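Local coordinates for protein cyanophage-like gp41-1 intein (Metagenome, PDB 6QAZ) that probably excises itself from a precursor and joins the flanking sequences by protein splicing, as a naturally split intein, at residues 13-18 / 25-30; 36-41 / 109-114. One frame throughout, in Å; residues are numbered along the deposited sequence.

In the fold
Both contacts lie on the same side of the chain's centre, with their own centres about 11 Å apart, and are tied together by the antiparallel pairing of strands 28-31 and 34-41. Contact 1 (13-18 / 25-30) is the more peripheral: a turn and the start of the second strand of a small ribbon lean on strand 28-31 and the loop leading into it through a salt bridge, a bridging water and a small apolar touch, without backbone hydrogen bonds between the segments. Contact 2 (36-41 / 109-114) instead pairs two strands of the large sheet through their backbones, with mostly buried valine and isoleucine side chains on one face and polar groups at its partly open side, and it buries roughly twice the surface.

Contact 1 (13-18 / 25-30); sequences TPQGMK and VGDLVL
Lys18 and Asp27 reach toward each other tip to tip, with NZ of Lys18 2.9 Å from OD1 of Asp27 in a salt bridge. Both side chains have a second conformer, so this bridge describes one of the modelled states. The ammonium meets the oxygen on its syn side, 19° out of the carboxylate plane. The lysine chain is extended beyond CG, which brings NZ to the carboxylate. A water bridges the pair a second time, accepting from Lys18 NZ and donating to Asp27 OD2 at 2.7 Å. Another water donates to Asp27 OD1 and to OE1 of Gln15 while taking the N-H of Leu28, linking the turn to the start of strand 28-31. CA of Thr13 directs a CA-H...O contact at Leu28 O over 3.2 Å; this buried carbonyl has no conventional hydrogen-bond partner. Pro14 crosses Leu28 at about a right angle, its ring atom CD 3.8 Å from Leu28 CB.

Thr13 to Gly16 form a type I beta turn that joins strands 10-13 and 16-19 as a hairpin beside the larger sheet of this intein. OG1 of Thr13 stands between its own backbone N and carbonyl carbon (chi1 78°), from where it donates in plane to a lone pair of Gly16 O at 2.8 Å. That carbonyl also receives Thr13 N, and a weak bond from Gln15 N ends on Thr13 OG1. Gln24 N hydrogen-bonds to Asp27 OD2 and helps to fix the carboxylate's orientation, while Tyr35 of strand 34-41 packs against both Pro14 and Leu28.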
ATOM      1  N   THR A  13       4.164  -1.189  13.008  1.00 15.82           N
ATOM      2  CA  THR A  13       4.742  -2.380  13.646  1.00 15.92           C
ATOM      3  C   THR A  13       4.343  -2.351  15.100  1.00 17.49           C
ATOM      4  O   THR A  13       3.960  -1.303  15.640  1.00 18.49           O
ATOM      5  CB  THR A  13       6.254  -2.455  13.471  1.00 16.78           C
ATOM      6  OG1 THR A  13       6.886  -1.561  14.391  1.00 18.24           O
ATOM      7  CG2 THR A  13       6.691  -2.211  12.052  1.00 17.08           C
ATOM      8  N   PRO A  14       4.589  -3.436  15.847  1.00 18.22           N
ATOM      9  CA  PRO A  14       4.376  -3.376  17.294  1.00 20.87           C
ATOM     10  C   PRO A  14       5.280  -2.359  17.996  1.00 21.92           C
ATOM     11  O   PRO A  14       5.015  -2.042  19.138  1.00 28.43           O
ATOM     12  CB  PRO A  14       4.603  -4.823  17.749  1.00 21.34           C
ATOM     13  CG  PRO A  14       4.294  -5.651  16.500  1.00 19.68           C
ATOM     14  CD  PRO A  14       4.887  -4.819  15.386  1.00 17.59           C
ATOM     15  N   GLN A  15       6.402  -2.004  17.382  1.00 21.89           N
ATOM     16  CA  GLN A  15       7.366  -1.029  17.941  1.00 25.38           C
ATOM     17  C   GLN A  15       7.067   0.398  17.442  1.00 25.72           C
ATOM     18  O   GLN A  15       7.826   1.304  17.838  1.00 35.44           O
ATOM     19  CB  GLN A  15       8.776  -1.468  17.556  1.00 30.33           C
ATOM     20  CG  GLN A  15       9.169  -2.839  18.113  1.00 35.25           C
ATOM     21  CD  GLN A  15       8.634  -4.035  17.347  1.00 30.59           C
ATOM     22  OE1 GLN A  15       8.403  -4.007  16.129  1.00 29.99           O
ATOM     23  NE2 GLN A  15       8.442  -5.124  18.086  1.00 36.84           N
ATOM     24  N   GLY A  16       5.980   0.633  16.703  1.00 21.35           N
ATOM     25  CA  GLY A  16       5.593   1.964  16.213  1.00 21.29           C
ATOM     26  C   GLY A  16       5.598   2.008  14.717  1.00 17.38           C
ATOM     27  O   GLY A  16       5.799   1.008  14.025  1.00 18.04           O
ATOM     28  N   MET A  17       5.339   3.187  14.200  1.00 16.97           N
ATOM     29  CA  MET A  17       5.302   3.365  12.748  1.00 15.80           C
ATOM     30  C   MET A  17       6.721   3.316  12.210  1.00 16.07           C
ATOM     31  O   MET A  17       7.639   3.858  12.811  1.00 19.02           O
ATOM     32  CB  MET A  17       4.693   4.725  12.394  1.00 17.07           C
ATOM     33  CG  MET A  17       3.203   4.870  12.612  0.60 18.02           C
ATOM     34  SD  MET A  17       2.241   3.808  11.498  0.60 17.09           S
ATOM     35  CE  MET A  17       0.598   4.277  12.030  0.60 20.13           C
ATOM     36  N   LYS A  18       6.870   2.692  11.078  1.00 14.88           N
ATOM     37  CA  LYS A  18       8.147   2.634  10.363  1.00 14.89           C
ATOM     38  C   LYS A  18       7.932   3.017   8.907  1.00 14.52           C
ATOM     39  O   LYS A  18       6.903   2.662   8.329  1.00 15.66           O
ATOM     40  CB  LYS A  18       8.760   1.226  10.402  0.60 15.46           C
ATOM     41  CG  LYS A  18       9.179   0.742  11.772  0.60 16.57           C
ATOM     42  CD  LYS A  18       9.994  -0.534  11.731  0.60 18.28           C
ATOM     43  CE  LYS A  18      10.322  -1.066  13.111  0.60 19.89           C
ATOM     44  NZ  LYS A  18      11.242  -2.221  13.062  0.60 20.64           N
ATOM     45  N   VAL A  25      12.866  -8.355   6.877  1.00 16.23           N
ATOM     46  CA  VAL A  25      12.259  -9.675   7.080  1.00 16.57           C
ATOM     47  C   VAL A  25      12.191  -9.944   8.570  1.00 17.37           C
ATOM     48  O   VAL A  25      13.144  -9.691   9.316  1.00 17.81           O
ATOM     49  CB  VAL A  25      13.049 -10.761   6.350  0.80 19.56           C
ATOM     50  CG1 VAL A  25      12.582 -12.161   6.752  0.80 24.05           C
ATOM     51  CG2 VAL A  25      13.028 -10.569   4.839  0.80 20.47           C
ATOM     52  N   GLY A  26      11.043 -10.467   8.991  1.00 17.38           N
ATOM     53  CA  GLY A  26      10.762 -10.747  10.402  1.00 19.09           C
ATOM     54  C   GLY A  26      10.012  -9.649  11.112  1.00 18.13           C
ATOM     55  O   GLY A  26       9.461  -9.925  12.183  1.00 21.29           O
ATOM     56  N   ASP A  27       9.978  -8.436  10.568  1.00 16.48           N
ATOM     57  CA  ASP A  27       9.092  -7.397  11.126  1.00 16.18           C
ATOM     58  C   ASP A  27       7.644  -7.872  11.042  1.00 15.10           C
ATOM     59  O   ASP A  27       7.293  -8.750  10.257  1.00 15.85           O
ATOM     60  CB  ASP A  27       9.195  -6.071  10.374  0.54 16.05           C
ATOM     61  CG  ASP A  27      10.200  -5.039  10.876  0.54 17.65           C
ATOM     62  OD1 ASP A  27      10.173  -4.699  12.067  0.54 20.73           O
ATOM     63  OD2 ASP A  27      11.038  -4.592  10.047  0.54 17.92           O
ATOM     64  N   LEU A  28       6.811  -7.266  11.861  1.00 15.41           N
ATOM     65  CA  LEU A  28       5.361  -7.486  11.882  1.00 15.22           C
ATOM     66  C   LEU A  28       4.664  -6.183  11.494  1.00 14.65           C
ATOM     67  O   LEU A  28       5.025  -5.139  12.059  1.00 15.83           O
ATOM     68  CB  LEU A  28       4.953  -7.931  13.283  1.00 15.85           C
ATOM     69  CG  LEU A  28       5.322  -9.373  13.645  1.00 17.18           C
ATOM     70  CD1 LEU A  28       5.253  -9.579  15.131  1.00 21.02           C
ATOM     71  CD2 LEU A  28       4.432 -10.378  12.920  1.00 19.00           C
ATOM     72  N   VAL A  29       3.713  -6.253  10.565  1.00 14.31           N
ATOM     73  CA  VAL A  29       2.996  -5.053  10.092  1.00 14.20           C
ATOM     74  C   VAL A  29       1.510  -5.243  10.259  1.00 13.93           C
ATOM     75  O   VAL A  29       0.959  -6.318   9.954  1.00 14.68           O
ATOM     76  CB  VAL A  29       3.383  -4.683   8.660  1.00 14.46           C
ATOM     77  CG1 VAL A  29       4.826  -4.209   8.603  1.00 15.71           C
ATOM     78  CG2 VAL A  29       3.115  -5.781   7.654  1.00 14.63           C
ATOM     79  N   LEU A  30       0.836  -4.192  10.704  1.00 14.06           N
ATOM     80  CA  LEU A  30      -0.586  -4.291  11.051  1.00 14.49           C
ATOM     81  C   LEU A  30      -1.442  -4.317   9.795  1.00 13.88           C
ATOM     82  O   LEU A  30      -1.270  -3.487   8.897  1.00 14.22           O
ATOM     83  CB  LEU A  30      -0.986  -3.101  11.919  1.00 15.14           C
ATOM     84  CG  LEU A  30      -2.421  -3.139  12.422  1.00 16.98           C
ATOM     85  CD1 LEU A  30      -2.664  -4.297  13.375  1.00 19.24           C
ATOM     86  CD2 LEU A  30      -2.777  -1.825  13.086  1.00 20.26           C
TER
HETATM   87  O   HOH W   1       8.313  -5.523  13.827  1.00 23.45           O
HETATM   88  O   HOH W   2      13.065  -2.858  10.642  1.00 21.93           O

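Contact 2 (36-41 / 109-114); sequences NEVLNV and IDIEVS
Val38 and Val113 form a non-hydrogen-bonded antiparallel pair, their side chains crossing obliquely with Val38 CG2 4.2 Å from Val113 CG1. On the same face, Val41 CG2 meets Ile111 CG2 at 4.1 Å. Ile111 holds CG1 between its backbone N and carbonyl carbon (chi1 72°), with CD1 4.2 Å from Val38 CG2.

On the other face Asn40 and Glu112 form a hydrogen-bonded antiparallel pair, their side chains running alongside each other. OD1 of Asn40 rests 3.5 Å from CB of Glu112, and the amide and carboxylate planes are turned 72° apart. Glu112 has CG anti to its backbone N (chi1 -177°), but the chain bends at chi2 and leads away from the asparagine; OE1 takes a weak hydrogen bond from Ser1 N.

The register slips by one residue at a classic beta bulge, where Leu39 and Asn40 share Glu112 as partner: Leu39 N lies 2.8 Å and Asn40 N, in the longer bond, 3.3 Å from Glu112 O, both on the same face of its plane. Glu37 N donates to Ser114 OG at 2.9 Å while Ser114 N returns a bond to Glu37 O. CB of Asn36 packs on Val113 CG2 at 3.7 Å, and its ND2 is held by Leu118 O and Asn116 OD1.

Val113 N and O bond Asn128 OD1 and His117 ND1, which probably helps to hold the C-terminal asparagine, commonly the residue that cyclises in inteins. Strand 34-41 lies between strand 28-31, whose Val29 touches Val38 and Val113, and strand 93-113, while Phe119 of strand 118-121 packs against Ile111 and Val113.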
ATOM      1  N   ASN A  36       0.820  -9.142  10.290  1.00 14.03           N
ATOM      2  CA  ASN A  36       1.380 -10.112   9.365  1.00 14.07           C
ATOM      3  C   ASN A  36       2.903 -10.035   9.373  1.00 14.13           C
ATOM      4  O   ASN A  36       3.470  -8.927   9.463  1.00 15.13           O
ATOM      5  CB  ASN A  36       0.823  -9.910   7.960  1.00 13.97           C
ATOM      6  CG  ASN A  36      -0.644 -10.216   7.862  1.00 13.89           C
ATOM      7  OD1 ASN A  36      -1.140 -11.146   8.535  1.00 14.00           O
ATOM      8  ND2 ASN A  36      -1.384  -9.478   7.049  1.00 14.64           N
ATOM      9  N   GLU A  37       3.583 -11.176   9.305  1.00 14.38           N
ATOM     10  CA  GLU A  37       5.049 -11.201   9.281  1.00 14.84           C
ATOM     11  C   GLU A  37       5.541 -10.812   7.898  1.00 14.22           C
ATOM     12  O   GLU A  37       5.041 -11.303   6.891  1.00 14.61           O
ATOM     13  CB  GLU A  37       5.560 -12.623   9.574  1.00 16.79           C
ATOM     14  CG  GLU A  37       7.077 -12.684   9.575  1.00 18.59           C
ATOM     15  CD  GLU A  37       7.777 -14.010   9.664  1.00 20.83           C
ATOM     16  OE1 GLU A  37       9.034 -13.954   9.906  0.50 18.98           O
ATOM     17  OE2 GLU A  37       7.107 -15.075   9.437  0.50 13.81           O
ATOM     18  N   VAL A  38       6.594 -10.009   7.865  1.00 14.44           N
ATOM     19  CA  VAL A  38       7.286  -9.694   6.615  1.00 14.31           C
ATOM     20  C   VAL A  38       8.180 -10.897   6.248  1.00 15.29           C
ATOM     21  O   VAL A  38       9.127 -11.218   6.979  1.00 16.83           O
ATOM     22  CB  VAL A  38       8.100  -8.419   6.740  1.00 14.98           C
ATOM     23  CG1 VAL A  38       8.842  -8.126   5.444  1.00 15.36           C
ATOM     24  CG2 VAL A  38       7.199  -7.243   7.119  1.00 14.72           C
ATOM     25  N   LEU A  39       7.826 -11.562   5.167  1.00 14.66           N
ATOM     26  CA  LEU A  39       8.493 -12.770   4.698  1.00 15.51           C
ATOM     27  C   LEU A  39       9.588 -12.459   3.692  1.00 15.94           C
ATOM     28  O   LEU A  39      10.547 -13.223   3.571  1.00 17.62           O
ATOM     29  CB  LEU A  39       7.473 -13.710   4.058  1.00 16.46           C
ATOM     30  CG  LEU A  39       6.337 -14.161   4.957  1.00 18.03           C
ATOM     31  CD1 LEU A  39       5.393 -15.060   4.229  1.00 19.80           C
ATOM     32  CD2 LEU A  39       6.874 -14.827   6.192  1.00 21.27           C
ATOM     33  N   ASN A  40       9.438 -11.370   2.936  1.00 15.10           N
ATOM     34  CA  ASN A  40      10.421 -10.989   1.898  1.00 15.79           C
ATOM     35  C   ASN A  40      10.458  -9.488   1.811  1.00 14.92           C
ATOM     36  O   ASN A  40       9.424  -8.823   1.906  1.00 15.16           O
ATOM     37  CB  ASN A  40      10.060 -11.506   0.508  1.00 17.52           C
ATOM     38  CG  ASN A  40       9.846 -12.985   0.433  1.00 18.51           C
ATOM     39  OD1 ASN A  40       8.777 -13.476   0.826  1.00 19.16           O
ATOM     40  ND2 ASN A  40      10.859 -13.671  -0.049  1.00 22.45           N
ATOM     41  N   VAL A  41      11.651  -8.985   1.565  1.00 14.89           N
ATOM     42  CA  VAL A  41      11.856  -7.600   1.102  1.00 14.83           C
ATOM     43  C   VAL A  41      12.531  -7.741  -0.253  1.00 14.55           C
ATOM     44  O   VAL A  41      13.701  -8.139  -0.333  1.00 15.77           O
ATOM     45  CB  VAL A  41      12.627  -6.737   2.086  1.00 15.89           C
ATOM     46  CG1 VAL A  41      12.803  -5.346   1.529  1.00 17.54           C
ATOM     47  CG2 VAL A  41      11.964  -6.720   3.442  1.00 16.59           C
ATOM     48  N   ILE A 109       9.650   0.345  -3.109  1.00 14.90           N
ATOM     49  CA  ILE A 109      10.000  -0.973  -2.607  0.50 16.56           C
ATOM     50  C   ILE A 109       8.772  -1.815  -2.355  1.00 14.22           C
ATOM     51  O   ILE A 109       7.611  -1.420  -2.351  1.00 14.45           O
ATOM     52  CB  ILE A 109      10.817  -0.739  -1.360  0.50 17.33           C
ATOM     53  CG1 ILE A 109      11.520  -1.989  -0.847  0.50 21.14           C
ATOM     54  CG2 ILE A 109       9.891  -0.133  -0.330  0.50 17.18           C
ATOM     55  CD1 ILE A 109      12.309  -2.749  -1.865  0.50 24.90           C
ATOM     56  N   ASP A 110       9.115  -3.085  -2.317  1.00 14.74           N
ATOM     57  CA  ASP A 110       8.138  -4.168  -2.425  1.00 14.32           C
ATOM     58  C   ASP A 110       8.439  -5.192  -1.346  1.00 13.64           C
ATOM     59  O   ASP A 110       9.569  -5.687  -1.307  1.00 14.87           O
ATOM     60  CB  ASP A 110       8.311  -4.764  -3.799  1.00 15.91           C
ATOM     61  CG  ASP A 110       7.257  -5.746  -4.176  1.00 16.44           C
ATOM     62  OD1 ASP A 110       6.248  -5.903  -3.471  1.00 17.20           O
ATOM     63  OD2 ASP A 110       7.480  -6.370  -5.260  1.00 17.81           O
ATOM     64  N   ILE A 111       7.453  -5.535  -0.536  1.00 14.25           N
ATOM     65  CA  ILE A 111       7.583  -6.556   0.497  1.00 14.15           C
ATOM     66  C   ILE A 111       6.495  -7.607   0.322  1.00 14.06           C
ATOM     67  O   ILE A 111       5.476  -7.348  -0.294  1.00 15.10           O
ATOM     68  CB  ILE A 111       7.547  -5.943   1.913  1.00 15.11           C
ATOM     69  CG1 ILE A 111       6.159  -5.450   2.332  1.00 15.46           C
ATOM     70  CG2 ILE A 111       8.576  -4.837   2.055  1.00 15.86           C
ATOM     71  CD1 ILE A 111       6.089  -4.913   3.749  1.00 16.54           C
ATOM     72  N   GLU A 112       6.712  -8.764   0.896  1.00 14.00           N
ATOM     73  CA  GLU A 112       5.714  -9.833   0.995  1.00 13.97           C
ATOM     74  C   GLU A 112       5.416 -10.070   2.465  1.00 13.68           C
ATOM     75  O   GLU A 112       6.376 -10.195   3.262  1.00 15.10           O
ATOM     76  CB  GLU A 112       6.253 -11.130   0.401  1.00 15.26           C
ATOM     77  CG  GLU A 112       5.248 -12.237   0.409  1.00 17.26           C
ATOM     78  CD  GLU A 112       4.139 -12.005  -0.571  1.00 18.88           C
ATOM     79  OE1 GLU A 112       4.271 -11.209  -1.548  1.00 20.78           O
ATOM     80  OE2 GLU A 112       3.082 -12.725  -0.352  1.00 22.52           O
ATOM     81  N   VAL A 113       4.146 -10.165   2.822  1.00 13.57           N
ATOM     82  CA  VAL A 113       3.757 -10.437   4.197  1.00 13.37           C
ATOM     83  C   VAL A 113       2.902 -11.702   4.243  1.00 13.64           C
ATOM     84  O   VAL A 113       2.363 -12.153   3.234  1.00 14.80           O
ATOM     85  CB  VAL A 113       3.072  -9.236   4.878  1.00 13.91           C
ATOM     86  CG1 VAL A 113       3.891  -7.957   4.653  1.00 14.51           C
ATOM     87  CG2 VAL A 113       1.636  -9.035   4.423  1.00 14.18           C
ATOM     88  N   SER A 114       2.780 -12.255   5.446  1.00 13.42           N
ATOM     89  CA  SER A 114       2.045 -13.488   5.684  1.00 13.75           C
ATOM     90  C   SER A 114       0.538 -13.244   5.706  1.00 13.62           C
ATOM     91  O   SER A 114       0.034 -12.146   5.444  1.00 14.20           O
ATOM     92  CB  SER A 114       2.541 -14.140   6.950  1.00 14.23           C
ATOM     93  OG  SER A 114       2.191 -13.390   8.122  1.00 14.18           O
TER
HETATM   94  O   HOH W   3      -0.152 -13.531   9.589  0.46 13.48           O